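Local coordinates for protein tetR-family transcriptional regulator (Streptomyces coelicolor A3, PDB 2QIB) that probably binds DNA through a helix-turn-helix motif and regulates transcription, at the interface of chains A and B. Residues are numbered along the deposited sequence; one frame, centred on the assembly and turned at random. Chains: chain A/B, tetR-family transcriptional regulator.

The interface of chains A and B. Residues chain A 224, 227; chain B 191, 194-195, 201, 204-205, 217.
A:Leu227 reaches between two helices of chain B, one methyl toward each, and buries about 100 Å² of its surface there. With CG anti to the backbone N (chi1 -168°), its branched end points away from its own helix and into the partner. The forked end suits leucine to this place, since one side chain can offer a methyl to each helix. CD2 takes the side of helix 175-196, where it lies 3.6 Å from B:Ala194 CB. B:Val204, from helix 198-207, brings its CG1 methyl toward the same CD2 (4.1 Å). CD1 turns to helix 198-207 and sits 3.7 Å from B:Gly201 CA. Having no side chain, the glycine lets the methyl come down close to the backbone, beside the carbonyl oxygen of the same residue.

A:Leu224, one helical turn earlier, makes a lighter contact of the same apolar kind. Its CD2 branch makes the approach, lying against B:Ala191, near both the carbonyl O (3.4 Å) and CB, and 3.9 Å from B:Ala195 CB, while B:Phe217 presents the CE1 corner of its ring. The small alanines keep the surface of helix 175-196 low enough for both leucines to approach. Within chain B, B:Ala191 CB lies at the edge of the phenylalanine ring and B:Val204 CG1 over one face, toward the rim, which is likely to limit how the ring can turn.

B:Arg205 meets A:Leu227 with both its aliphatic stem and its guanidinium. The stem crosses the leucine obliquely, CG lying 3.7 Å from A:Leu227 CD1. A bend at chi3 (-63°) folds the guanidinium back over the carbonyl oxygen of B:Gly201, which lies beneath the centre of its plane, and brings NH1 to 3.5 Å from A:Leu227 CD1. With an alanine in its place, CD1 of A:Leu227 would probably lose its cover on that side, and the B:Gly201 carbonyl the flat cationic group over it.

The patch joins the C-terminal helix 216-228 of chain A to helices 175-196, 198-207 and 216-227 of chain B. It recurs with the chains exchanged in this two-fold interface, which is likely to be the dimer contact usual for TetR-family proteins, far from the N-terminal DNA-binding regions.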
loop_
_atom_site.group_PDB
_atom_site.type_symbol
_atom_site.label_atom_id
_atom_site.label_comp_id
_atom_site.label_asym_id
_atom_site.label_seq_id
_atom_site.Cartn_x
_atom_site.Cartn_y
_atom_site.Cartn_z
ATOM N N LEU A 224 16.464 15.142 13.383
ATOM C CA LEU A 224 15.849 14.321 14.397
ATOM C C LEU A 224 16.510 14.496 15.762
ATOM O O LEU A 224 15.843 14.468 16.804
ATOM C CB LEU A 224 15.845 12.847 13.964
ATOM C CG LEU A 224 14.918 12.535 12.773
ATOM C CD1 LEU A 224 15.061 11.065 12.428
ATOM C CD2 LEU A 224 13.457 12.873 13.114
ATOM N N LEU A 227 15.052 17.815 16.956
ATOM C CA LEU A 227 13.708 17.565 17.452
ATOM C C LEU A 227 13.719 16.943 18.851
ATOM O O LEU A 227 12.946 17.361 19.725
ATOM C CB LEU A 227 12.941 16.691 16.444
ATOM C CG LEU A 227 11.439 16.536 16.639
ATOM C CD1 LEU A 227 10.760 17.913 16.712
ATOM C CD2 LEU A 227 10.933 15.737 15.465
ATOM N N ALA B 191 8.411 10.505 12.283
ATOM C CA ALA B 191 9.660 11.233 12.526
ATOM C C ALA B 191 10.155 11.909 11.234
ATOM O O ALA B 191 10.638 13.066 11.255
ATOM C CB ALA B 191 10.700 10.265 13.039
ATOM N N ALA B 194 8.007 14.938 10.669
ATOM C CA ALA B 194 8.314 15.885 11.745
ATOM C C ALA B 194 9.655 16.579 11.578
ATOM O O ALA B 194 9.837 17.718 12.032
ATOM C CB ALA B 194 8.232 15.160 13.106
ATOM N N ALA B 195 10.598 15.921 10.907
ATOM C CA ALA B 195 11.946 16.478 10.734
ATOM C C ALA B 195 11.956 17.755 9.867
ATOM O O ALA B 195 12.835 18.603 10.029
ATOM C CB ALA B 195 12.892 15.404 10.136
ATOM N N GLY B 201 6.533 18.475 13.886
ATOM C CA GLY B 201 7.563 18.444 14.934
ATOM C C GLY B 201 6.947 18.657 16.319
ATOM O O GLY B 201 7.261 17.935 17.273
ATOM N N VAL B 204 5.039 15.501 17.507
ATOM C CA VAL B 204 5.953 14.450 17.940
ATOM C C VAL B 204 6.490 14.738 19.345
ATOM O O VAL B 204 6.479 13.845 20.196
ATOM C CB VAL B 204 7.099 14.208 16.912
ATOM C CG1 VAL B 204 8.242 13.395 17.530
ATOM C CG2 VAL B 204 6.557 13.504 15.696
ATOM N N ARG B 205 6.907 15.985 19.582
ATOM C CA ARG B 205 7.404 16.432 20.898
ATOM C C ARG B 205 6.349 16.310 22.003
ATOM O O ARG B 205 6.673 15.981 23.147
ATOM C CB ARG B 205 7.899 17.880 20.829
ATOM C CG ARG B 205 9.211 18.098 20.075
ATOM C CD ARG B 205 9.754 19.514 20.331
ATOM N NE ARG B 205 8.830 20.537 19.832
ATOM C CZ ARG B 205 9.010 21.251 18.720
ATOM N NH1 ARG B 205 10.104 21.092 17.987
ATOM N NH2 ARG B 205 8.100 22.138 18.347
ATOM N N PHE B 217 10.579 6.008 19.196
ATOM C CA PHE B 217 11.199 7.182 18.574
ATOM C C PHE B 217 12.673 7.321 18.973
ATOM O O PHE B 217 13.543 7.423 18.099
ATOM C CB PHE B 217 10.413 8.473 18.858
ATOM C CG PHE B 217 11.024 9.712 18.235
ATOM C CD1 PHE B 217 10.906 9.957 16.865
ATOM C CD2 PHE B 217 11.723 10.629 19.021
ATOM C CE1 PHE B 217 11.476 11.104 16.289
ATOM C CE2 PHE B 217 12.293 11.779 18.458
ATOM C CZ PHE B 217 12.170 12.015 17.090
#